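Local coordinates for protein phosphoserine phosphatase (Thermococcus onnurineus, PDB 4AP9) that probably hydrolyses L-phosphoserine to L-serine and phosphate, the last step of serine biosynthesis, as a magnesium-dependent phosphatase of the haloacid dehalogenase superfamily, at residues R27-I32 with G61-I66; G69-T74 with E106-P111; D54-R59 with I134-R139. All blocks are in the same frame, centred on the assembly; numbering follows the deposited sequence.

Interactions 1 and 3 both use helix 52-62: its body carries L56 and L57 in interaction 3, and the turn that leaves its end carries I63 and I66 in interaction 1. Interaction 2 belongs to the next helix, 68-73, and ties it to a loop of the core domain; it touches interaction 1 where M29 and E28 pack on T74, and interaction 3 through the E106–R137 salt bridge. All three contacts are apolar and largely buried, yet their settings differ. Interaction 1 has a ligand and an ion pair on its outer flank, interaction 2 adds a hydroxyl among methyls, and interaction 3 lies beside other subunits.

Interaction 1. Residues R27-I32 with G61-I66; sequences REMARI and GLIRGI. With 1PS (3-pyridinium-1-ylpropane-1-sulfonate), chain E.
While M29, I63 and I66 meet through aliphatic groups and selenium alone, the flat groups of this contact lie on the outer flank of helix 25-33. The R31 guanidinium has the E28 carboxylate at its edge, in its own plane, and is gripped side-on: NE goes to E28 OE1 and NH2 to E28 OE2 at 2.8 Å, each bond nearly straight at 170°. The carboxylate is tilted, so that OE1 is met from above its plane while OE2 is met on its syn side, though still off the plane; OE1 also pairs with K77. The bend at chi3 of R31 (73°) turns the group back along the helix to its partner one turn earlier. The pyridinium of the bound 1PS approaches the guanidinium obliquely, with R31 NH1 3.3 Å from 1PS C5. The negative charge of E28 would be expected to ease this meeting of two cations. I32 adds its carbonyl, whose O lies 3.1 Å from 1PS C6, the methylene next to the ring nitrogen, and its CD1 reaches ring atom C4 at 3.8 Å.

Both segments belong to the helical cap that follows the first core strand of this haloacid dehalogenase fold, and the side of helix 25-33 that meets 61-66 is apolar. M29, a selenomethionine, bends at chi2 (-64°), which brings its SE across the end of I66, 4.0 Å from CD1. Nearer the backbone, M29 CB rests on I63 CG2 at 4.2 Å. I63 and I66 are the outer residues of a type II turn closed by I66 N to I63 O at 3.1 Å, which presents both isoleucines to the same selenomethionine. G65 and I66 also share backbone bonds with F131 in the hairpin 118-135.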
loop_
_atom_site.group_PDB
_atom_site.type_symbol
_atom_site.label_atom_id
_atom_site.label_comp_id
_atom_site.label_asym_id
_atom_site.label_seq_id
_atom_site.Cartn_x
_atom_site.Cartn_y
_atom_site.Cartn_z
ATOM N N ARG A 27 -6.134 -1.842 -41.165
ATOM C CA ARG A 27 -7.028 -1.647 -42.306
ATOM C C ARG A 27 -6.193 -1.471 -43.573
ATOM O O ARG A 27 -6.555 -1.962 -44.638
ATOM C CB ARG A 27 -7.939 -0.438 -42.096
ATOM C CG ARG A 27 -8.839 -0.607 -40.876
ATOM C CD ARG A 27 -9.892 0.479 -40.760
ATOM N NE ARG A 27 -10.596 0.378 -39.479
ATOM C CZ ARG A 27 -11.604 -0.452 -39.229
ATOM N NH1 ARG A 27 -12.054 -1.273 -40.172
ATOM N NH2 ARG A 27 -12.171 -0.460 -38.026
ATOM N N GLU A 28 -5.061 -0.789 -43.451
ATOM C CA GLU A 28 -4.144 -0.669 -44.583
ATOM C C GLU A 28 -3.527 -2.021 -44.966
ATOM O O GLU A 28 -3.391 -2.347 -46.154
ATOM C CB GLU A 28 -3.061 0.368 -44.286
ATOM C CG GLU A 28 -2.053 0.581 -45.410
ATOM C CD GLU A 28 -2.634 1.278 -46.635
ATOM O OE1 GLU A 28 -3.841 1.606 -46.638
ATOM O OE2 GLU A 28 -1.867 1.501 -47.594
HETATM N N MSE A 29 -3.148 -2.821 -43.970
HETATM C CA MSE A 29 -2.627 -4.148 -44.260
HETATM C C MSE A 29 -3.672 -5.014 -44.957
HETATM O O MSE A 29 -3.344 -5.806 -45.841
HETATM C CB MSE A 29 -2.119 -4.841 -42.996
HETATM C CG MSE A 29 -0.835 -4.255 -42.459
HETATM SE SE MSE A 29 0.627 -4.505 -43.736
HETATM C CE MSE A 29 0.708 -2.732 -44.364
ATOM N N ALA A 30 -4.935 -4.861 -44.566
ATOM C CA ALA A 30 -5.988 -5.654 -45.191
ATOM C C ALA A 30 -6.128 -5.236 -46.652
ATOM O O ALA A 30 -6.376 -6.083 -47.512
ATOM C CB ALA A 30 -7.314 -5.488 -44.459
ATOM N N ARG A 31 -5.965 -3.942 -46.920
ATOM C CA ARG A 31 -6.113 -3.408 -48.277
ATOM C C ARG A 31 -4.968 -3.886 -49.170
ATOM O O ARG A 31 -5.182 -4.350 -50.293
ATOM C CB ARG A 31 -6.185 -1.875 -48.253
ATOM C CG ARG A 31 -6.397 -1.220 -49.629
ATOM C CD ARG A 31 -6.264 0.290 -49.566
ATOM N NE ARG A 31 -4.886 0.737 -49.399
ATOM C CZ ARG A 31 -4.052 0.932 -50.415
ATOM N NH1 ARG A 31 -4.468 0.693 -51.651
ATOM N NH2 ARG A 31 -2.802 1.339 -50.202
ATOM N N ILE A 32 -3.751 -3.786 -48.649
ATOM C CA ILE A 32 -2.552 -4.148 -49.390
ATOM C C ILE A 32 -2.475 -5.649 -49.667
ATOM O O ILE A 32 -2.174 -6.062 -50.784
ATOM C CB ILE A 32 -1.277 -3.700 -48.637
ATOM C CG1 ILE A 32 -1.162 -2.181 -48.651
ATOM C CG2 ILE A 32 -0.024 -4.347 -49.246
ATOM C CD1 ILE A 32 -1.084 -1.580 -50.040
ATOM N N GLY A 61 0.070 -12.666 -37.201
ATOM C CA GLY A 61 0.322 -13.906 -37.898
ATOM C C GLY A 61 0.016 -13.813 -39.379
ATOM O O GLY A 61 0.739 -14.374 -40.206
ATOM N N LEU A 62 -1.051 -13.096 -39.713
ATOM C CA LEU A 62 -1.484 -12.972 -41.096
ATOM C C LEU A 62 -0.585 -12.074 -41.956
ATOM O O LEU A 62 -0.720 -12.067 -43.179
ATOM C CB LEU A 62 -2.942 -12.498 -41.176
ATOM C CG LEU A 62 -3.999 -13.514 -40.727
ATOM C CD1 LEU A 62 -5.311 -12.842 -40.370
ATOM C CD2 LEU A 62 -4.213 -14.553 -41.805
ATOM N N ILE A 63 0.313 -11.312 -41.338
ATOM C CA ILE A 63 1.272 -10.558 -42.143
ATOM C C ILE A 63 2.709 -11.055 -42.001
ATOM O O ILE A 63 3.650 -10.399 -42.446
ATOM C CB ILE A 63 1.189 -9.015 -41.930
ATOM C CG1 ILE A 63 1.512 -8.624 -40.485
ATOM C CG2 ILE A 63 -0.170 -8.472 -42.379
ATOM C CD1 ILE A 63 1.877 -7.147 -40.310
ATOM N N ARG A 64 2.875 -12.222 -41.389
ATOM C CA ARG A 64 4.201 -12.829 -41.313
ATOM C C ARG A 64 4.781 -12.879 -42.724
ATOM O O ARG A 64 4.081 -13.253 -43.669
ATOM C CB ARG A 64 4.124 -14.230 -40.716
ATOM C CG ARG A 64 5.457 -14.765 -40.229
ATOM C CD ARG A 64 5.336 -16.219 -39.847
ATOM N NE ARG A 64 4.921 -17.025 -40.991
ATOM C CZ ARG A 64 4.249 -18.169 -40.903
ATOM N NH1 ARG A 64 3.905 -18.652 -39.715
ATOM N NH2 ARG A 64 3.917 -18.825 -42.010
ATOM N N GLY A 65 6.042 -12.474 -42.863
ATOM C CA GLY A 65 6.732 -12.551 -44.137
ATOM C C GLY A 65 6.678 -11.301 -44.996
ATOM O O GLY A 65 7.446 -11.175 -45.954
ATOM N N ILE A 66 5.783 -10.372 -44.671
ATOM C CA ILE A 66 5.633 -9.196 -45.504
ATOM C C ILE A 66 6.942 -8.395 -45.497
ATOM O O ILE A 66 7.616 -8.299 -44.474
ATOM C CB ILE A 66 4.410 -8.345 -45.067
ATOM C CG1 ILE A 66 3.954 -7.433 -46.206
ATOM C CG2 ILE A 66 4.706 -7.545 -43.809
ATOM C CD1 ILE A 66 2.475 -7.143 -46.169
HETATM N N1 1PS E . -3.656 -4.729 -53.617
HETATM C C1 1PS E . -4.937 -4.439 -53.852
HETATM C C2 1PS E . -5.400 -3.135 -53.742
HETATM C C3 1PS E . -2.766 -3.787 -53.264
HETATM C C4 1PS E . -3.160 -2.456 -53.132
HETATM C C5 1PS E . -4.500 -2.116 -53.374
HETATM C C6 1PS E . -3.233 -6.090 -53.743
HETATM C C7 1PS E . -4.283 -6.984 -53.146
HETATM C C8 1PS E . -3.873 -8.414 -53.312
HETATM S S1 1PS E . -5.163 -9.341 -54.099
HETATM O O1 1PS E . -4.735 -10.747 -54.042
HETATM O O2 1PS E . -5.299 -8.921 -55.485
HETATM O O3 1PS E . -6.424 -9.182 -53.399
#

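Interaction 2. Residues G69-T74 with E106-P111; sequences GTFLRT and EEVLEP
Aliphatic and aromatic packing brings F71, L72 and T74 of helix 68-73 and its end against E107 and V108. The F71 ring and the V108 side chain cross at about a right angle, CE1 of F71 lying 3.8 Å from CG2 of V108. With CG anti to the backbone N (chi1 -164°), the ring extends from its helix into an aromatic cluster in which F105 and F126 meet it edge-to-face. L72 contributes nearer the surface, setting CD2 4.0 Å from CB of E107.

A second kind of contact puts a hydroxyl among methyls. T74 OG1 sits 3.3 Å from V108 CG2 and 3.4 Å from V108 CG1, so both methyls of the valine face it. This buried oxygen is satisfied within its own segment, donating to F71 O at 2.8 Å with the C=O pointing almost straight at it (175°). That bond fixes the hydroxyl's place on the helix and leaves V108 a purely van der Waals neighbour.

The charged end of E107 turns elsewhere, OE2 accepting from the backbone N of A124 in strand 118-127. The contacts of F71, L72 and T74 seat the last helix of the cap on the loop that follows strand 97-102, at the cap–core junction characteristic of haloacid dehalogenase phosphatases with a helical cap.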
loop_
_atom_site.group_PDB
_atom_site.type_symbol
_atom_site.label_atom_id
_atom_site.label_comp_id
_atom_site.label_asym_id
_atom_site.label_seq_id
_atom_site.Cartn_x
_atom_site.Cartn_y
_atom_site.Cartn_z
ATOM N N GLY A 69 9.965 -3.158 -46.676
ATOM C CA GLY A 69 9.656 -2.008 -47.510
ATOM C C GLY A 69 8.161 -1.742 -47.619
ATOM O O GLY A 69 7.720 -0.586 -47.568
ATOM N N THR A 70 7.384 -2.812 -47.766
ATOM C CA THR A 70 5.929 -2.714 -47.851
ATOM C C THR A 70 5.393 -2.163 -46.543
ATOM O O THR A 70 4.491 -1.322 -46.519
ATOM C CB THR A 70 5.289 -4.097 -48.094
ATOM O OG1 THR A 70 5.817 -4.670 -49.295
ATOM C CG2 THR A 70 3.772 -3.994 -48.199
ATOM N N PHE A 71 5.969 -2.661 -45.454
ATOM C CA PHE A 71 5.605 -2.274 -44.101
ATOM C C PHE A 71 5.874 -0.785 -43.905
ATOM O O PHE A 71 4.995 -0.033 -43.488
ATOM C CB PHE A 71 6.454 -3.094 -43.117
ATOM C CG PHE A 71 5.952 -3.094 -41.697
ATOM C CD1 PHE A 71 6.387 -2.144 -40.795
ATOM C CD2 PHE A 71 5.093 -4.087 -41.257
ATOM C CE1 PHE A 71 5.940 -2.154 -39.487
ATOM C CE2 PHE A 71 4.649 -4.107 -39.944
ATOM C CZ PHE A 71 5.075 -3.125 -39.067
ATOM N N LEU A 72 7.094 -0.364 -44.224
ATOM C CA LEU A 72 7.507 1.027 -44.052
ATOM C C LEU A 72 6.844 2.020 -45.016
ATOM O O LEU A 72 6.708 3.197 -44.700
ATOM C CB LEU A 72 9.031 1.143 -44.107
ATOM C CG LEU A 72 9.722 0.456 -42.930
ATOM C CD1 LEU A 72 11.235 0.483 -43.097
ATOM C CD2 LEU A 72 9.305 1.121 -41.618
ATOM N N ARG A 73 6.426 1.545 -46.184
ATOM C CA ARG A 73 5.682 2.376 -47.130
ATOM C C ARG A 73 4.484 3.073 -46.480
ATOM O O ARG A 73 4.101 4.159 -46.887
ATOM C CB ARG A 73 5.173 1.511 -48.272
ATOM C CG ARG A 73 5.226 2.152 -49.638
ATOM C CD ARG A 73 5.910 1.168 -50.625
ATOM N NE ARG A 73 5.338 1.242 -51.971
ATOM C CZ ARG A 73 4.971 0.187 -52.700
ATOM N NH1 ARG A 73 5.139 -1.036 -52.242
ATOM N NH2 ARG A 73 4.441 0.372 -53.908
ATOM N N THR A 74 3.882 2.428 -45.484
ATOM C CA THR A 74 2.686 2.972 -44.843
ATOM C C THR A 74 2.932 4.282 -44.099
ATOM O O THR A 74 2.004 5.076 -43.920
ATOM C CB THR A 74 2.045 1.969 -43.868
ATOM O OG1 THR A 74 2.929 1.742 -42.759
ATOM C CG2 THR A 74 1.764 0.642 -44.568
ATOM N N GLU A 106 5.953 1.737 -33.770
ATOM C CA GLU A 106 6.758 2.956 -33.761
ATOM C C GLU A 106 7.331 3.265 -35.135
ATOM O O GLU A 106 7.518 4.430 -35.487
ATOM C CB GLU A 106 7.914 2.843 -32.758
ATOM C CG GLU A 106 7.463 2.996 -31.301
ATOM C CD GLU A 106 8.615 3.302 -30.355
ATOM O OE1 GLU A 106 9.779 3.329 -30.824
ATOM O OE2 GLU A 106 8.344 3.525 -29.143
ATOM N N GLU A 107 7.617 2.211 -35.897
ATOM C CA GLU A 107 8.281 2.336 -37.185
ATOM C C GLU A 107 7.360 3.045 -38.176
ATOM O O GLU A 107 7.803 3.863 -38.993
ATOM C CB GLU A 107 8.714 0.950 -37.696
ATOM C CG GLU A 107 9.750 0.219 -36.788
ATOM C CD GLU A 107 9.121 -0.669 -35.693
ATOM O OE1 GLU A 107 7.924 -0.510 -35.379
ATOM O OE2 GLU A 107 9.826 -1.559 -35.166
ATOM N N VAL A 108 6.074 2.744 -38.075
ATOM C CA VAL A 108 5.066 3.378 -38.911
ATOM C C VAL A 108 4.649 4.766 -38.386
ATOM O O VAL A 108 4.341 5.674 -39.165
ATOM C CB VAL A 108 3.846 2.467 -39.031
ATOM C CG1 VAL A 108 2.712 3.171 -39.722
ATOM C CG2 VAL A 108 4.228 1.214 -39.795
ATOM N N LEU A 109 4.661 4.933 -37.070
ATOM C CA LEU A 109 4.225 6.197 -36.469
ATOM C C LEU A 109 5.405 7.137 -36.249
ATOM O O LEU A 109 5.324 8.109 -35.502
ATOM C CB LEU A 109 3.483 5.941 -35.158
ATOM C CG LEU A 109 2.127 5.248 -35.328
ATOM C CD1 LEU A 109 1.495 4.947 -33.966
ATOM C CD2 LEU A 109 1.186 6.088 -36.194
ATOM N N GLU A 110 6.496 6.839 -36.928
ATOM C CA GLU A 110 7.713 7.628 -36.834
ATOM C C GLU A 110 7.514 9.156 -36.953
ATOM O O GLU A 110 8.190 9.929 -36.264
ATOM C CB GLU A 110 8.723 7.101 -37.855
ATOM C CG GLU A 110 10.087 7.724 -37.748
ATOM C CD GLU A 110 10.194 8.996 -38.546
ATOM O OE1 GLU A 110 9.262 9.280 -39.336
ATOM O OE2 GLU A 110 11.204 9.716 -38.375
ATOM N N PRO A 111 6.584 9.604 -37.813
ATOM C CA PRO A 111 6.407 11.062 -37.891
ATOM C C PRO A 111 6.061 11.736 -36.545
ATOM O O PRO A 111 6.333 12.923 -36.369
ATOM C CB PRO A 111 5.258 11.225 -38.908
ATOM C CG PRO A 111 5.342 10.006 -39.770
ATOM C CD PRO A 111 5.808 8.890 -38.848
#

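Interaction 3. Residues D54-R59 with I134-R139; sequences DSLLKR and IRLRFR
I134 straddles the shallow gap between the ends of L56 and L57, two consecutive leucines of helix 52-62, one branch against each. Its CG2 bears on L57 CD2 at 4.0 Å, the two side chains crossing at about a right angle, while CD1 at the end of the longer branch comes within 4.3 Å of L56 CD2. The torsions explain the division: CG1 lies anti to the backbone N (chi1 -173°) and the extended second torsion carries CD1 on toward L56, leaving CG2 on the other side for L57.

The fit is reciprocal. Two residues further along the extended chain, L136 faces the helix as well, and the CD2 methyl of L56 rests over the seam where L136 CD2 and I134 CD1 meet. L56 and L136 slide past each other in opposite directions, their CD2 atoms 4.0 Å apart. The other methyl of L56, CD1, lies over one face of the R59 guanidinium, near its rim and 3.8 Å above its plane; that guanidinium also makes cation-pi contacts with W26 and W52.

Helix 52-62 is part of the cap, and I134 lies near the end of strand 130-135, the outermost on this side of the core sheet within the chain. The sheet nevertheless runs on, since I134 and R135 pair in parallel with a strand of a second subunit, whose M3 packs on both L57 and L136. F195 of a third subunit reaches L57. Further along, F138 lines a pocket holding 1PS.

K58 NZ makes a salt bridge with D54 OD1 at 2.9 Å, meeting that oxygen's syn lone pair; neither residue touches 134-139. Since only methyls meet between the helix and the chain from I134 to L136, nothing directional sets their spacing, which probably rests on the fit of four branched side chains, with neighbouring subunits packing beside them.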
loop_
_atom_site.group_PDB
_atom_site.type_symbol
_atom_site.label_atom_id
_atom_site.label_comp_id
_atom_site.label_asym_id
_atom_site.label_seq_id
_atom_site.Cartn_x
_atom_site.Cartn_y
_atom_site.Cartn_z
ATOM N N ASP A 54 -5.658 -11.884 -28.313
ATOM C CA ASP A 54 -5.943 -12.977 -29.240
ATOM C C ASP A 54 -6.082 -12.431 -30.658
ATOM O O ASP A 54 -5.444 -12.923 -31.591
ATOM C CB ASP A 54 -7.212 -13.724 -28.815
ATOM C CG ASP A 54 -7.563 -14.865 -29.756
ATOM O OD1 ASP A 54 -6.641 -15.464 -30.335
ATOM O OD2 ASP A 54 -8.768 -15.158 -29.923
ATOM N N SER A 55 -6.899 -11.395 -30.811
ATOM C CA SER A 55 -7.117 -10.790 -32.117
ATOM C C SER A 55 -5.842 -10.161 -32.695
ATOM O O SER A 55 -5.544 -10.310 -33.884
ATOM C CB SER A 55 -8.217 -9.743 -32.036
ATOM O OG SER A 55 -8.581 -9.333 -33.337
ATOM N N LEU A 56 -5.091 -9.466 -31.850
ATOM C CA LEU A 56 -3.859 -8.813 -32.289
ATOM C C LEU A 56 -2.856 -9.822 -32.825
ATOM O O LEU A 56 -2.290 -9.639 -33.901
ATOM C CB LEU A 56 -3.230 -8.018 -31.139
ATOM C CG LEU A 56 -1.903 -7.318 -31.421
ATOM C CD1 LEU A 56 -2.030 -6.461 -32.688
ATOM C CD2 LEU A 56 -1.468 -6.471 -30.221
ATOM N N LEU A 57 -2.637 -10.904 -32.084
ATOM C CA LEU A 57 -1.625 -11.864 -32.509
ATOM C C LEU A 57 -2.062 -12.619 -33.756
ATOM O O LEU A 57 -1.227 -13.040 -34.555
ATOM C CB LEU A 57 -1.263 -12.831 -31.387
ATOM C CG LEU A 57 -0.608 -12.154 -30.184
ATOM C CD1 LEU A 57 -0.135 -13.205 -29.200
ATOM C CD2 LEU A 57 0.563 -11.251 -30.635
ATOM N N LYS A 58 -3.370 -12.793 -33.930
ATOM C CA LYS A 58 -3.873 -13.404 -35.167
ATOM C C LYS A 58 -3.627 -12.500 -36.382
ATOM O O LYS A 58 -3.305 -12.978 -37.476
ATOM C CB LYS A 58 -5.364 -13.755 -35.059
ATOM C CG LYS A 58 -5.670 -15.004 -34.230
ATOM C CD LYS A 58 -7.165 -15.329 -34.257
ATOM C CE LYS A 58 -7.437 -16.791 -33.867
ATOM N NZ LYS A 58 -6.777 -17.216 -32.596
ATOM N N ARG A 59 -3.794 -11.195 -36.195
ATOM C CA ARG A 59 -3.487 -10.229 -37.246
ATOM C C ARG A 59 -1.988 -10.255 -37.551
ATOM O O ARG A 59 -1.573 -10.262 -38.709
ATOM C CB ARG A 59 -3.936 -8.822 -36.832
ATOM C CG ARG A 59 -5.459 -8.607 -36.975
ATOM C CD ARG A 59 -5.913 -7.244 -36.491
ATOM N NE ARG A 59 -6.014 -7.196 -35.031
ATOM C CZ ARG A 59 -5.772 -6.128 -34.287
ATOM N NH1 ARG A 59 -5.395 -4.988 -34.841
ATOM N NH2 ARG A 59 -5.889 -6.203 -32.979
ATOM N N ILE A 134 5.628 -9.176 -33.488
ATOM C CA ILE A 134 5.511 -7.923 -32.746
ATOM C C ILE A 134 6.278 -7.969 -31.421
ATOM O O ILE A 134 6.309 -8.997 -30.753
ATOM C CB ILE A 134 4.030 -7.590 -32.471
ATOM C CG1 ILE A 134 3.878 -6.188 -31.855
ATOM C CG2 ILE A 134 3.391 -8.662 -31.604
ATOM C CD1 ILE A 134 2.418 -5.675 -31.840
ATOM N N ARG A 135 6.907 -6.857 -31.067
ATOM C CA ARG A 135 7.465 -6.685 -29.735
ATOM C C ARG A 135 6.423 -5.925 -28.941
ATOM O O ARG A 135 6.176 -4.752 -29.227
ATOM C CB ARG A 135 8.751 -5.849 -29.765
ATOM C CG ARG A 135 9.885 -6.394 -30.623
ATOM C CD ARG A 135 11.211 -5.693 -30.256
ATOM N NE ARG A 135 12.133 -5.637 -31.390
ATOM C CZ ARG A 135 12.927 -6.647 -31.756
ATOM N NH1 ARG A 135 12.899 -7.794 -31.076
ATOM N NH2 ARG A 135 13.740 -6.523 -32.805
ATOM N N LEU A 136 5.811 -6.585 -27.958
ATOM C CA LEU A 136 4.809 -5.948 -27.107
ATOM C C LEU A 136 5.523 -5.236 -25.974
ATOM O O LEU A 136 6.132 -5.874 -25.119
ATOM C CB LEU A 136 3.837 -6.984 -26.523
ATOM C CG LEU A 136 2.931 -7.765 -27.474
ATOM C CD1 LEU A 136 2.038 -8.716 -26.682
ATOM C CD2 LEU A 136 2.073 -6.828 -28.316
ATOM N N ARG A 137 5.468 -3.913 -25.979
ATOM C CA ARG A 137 6.345 -3.141 -25.103
ATOM C C ARG A 137 5.630 -2.622 -23.862
ATOM O O ARG A 137 6.250 -2.037 -22.965
ATOM C CB ARG A 137 6.984 -2.020 -25.911
ATOM C CG ARG A 137 7.736 -2.576 -27.122
ATOM C CD ARG A 137 8.530 -1.522 -27.862
ATOM N NE ARG A 137 9.560 -0.934 -27.012
ATOM C CZ ARG A 137 9.700 0.373 -26.820
ATOM N NH1 ARG A 137 8.882 1.221 -27.422
ATOM N NH2 ARG A 137 10.661 0.833 -26.034
ATOM N N PHE A 138 4.323 -2.855 -23.819
ATOM C CA PHE A 138 3.506 -2.600 -22.641
ATOM C C PHE A 138 2.290 -3.534 -22.698
ATOM O O PHE A 138 1.901 -3.972 -23.783
ATOM C CB PHE A 138 3.096 -1.123 -22.551
ATOM C CG PHE A 138 2.408 -0.600 -23.784
ATOM C CD1 PHE A 138 3.142 -0.112 -24.845
ATOM C CD2 PHE A 138 1.027 -0.608 -23.875
ATOM C CE1 PHE A 138 2.511 0.363 -25.978
ATOM C CE2 PHE A 138 0.384 -0.131 -25.003
ATOM C CZ PHE A 138 1.123 0.352 -26.058
ATOM N N ARG A 139 1.720 -3.870 -21.545
ATOM C CA ARG A 139 0.651 -4.868 -21.495
ATOM C C ARG A 139 -0.583 -4.344 -22.208
ATOM O O ARG A 139 -1.185 -5.033 -23.034
ATOM C CB ARG A 139 0.294 -5.181 -20.045
ATOM C CG ARG A 139 -0.768 -6.255 -19.868
ATOM C CD ARG A 139 -1.105 -6.375 -18.384
ATOM N NE ARG A 139 -1.978 -7.504 -18.101
ATOM C CZ ARG A 139 -3.004 -7.453 -17.259
ATOM N NH1 ARG A 139 -3.289 -6.317 -16.626
ATOM N NH2 ARG A 139 -3.750 -8.534 -17.064
#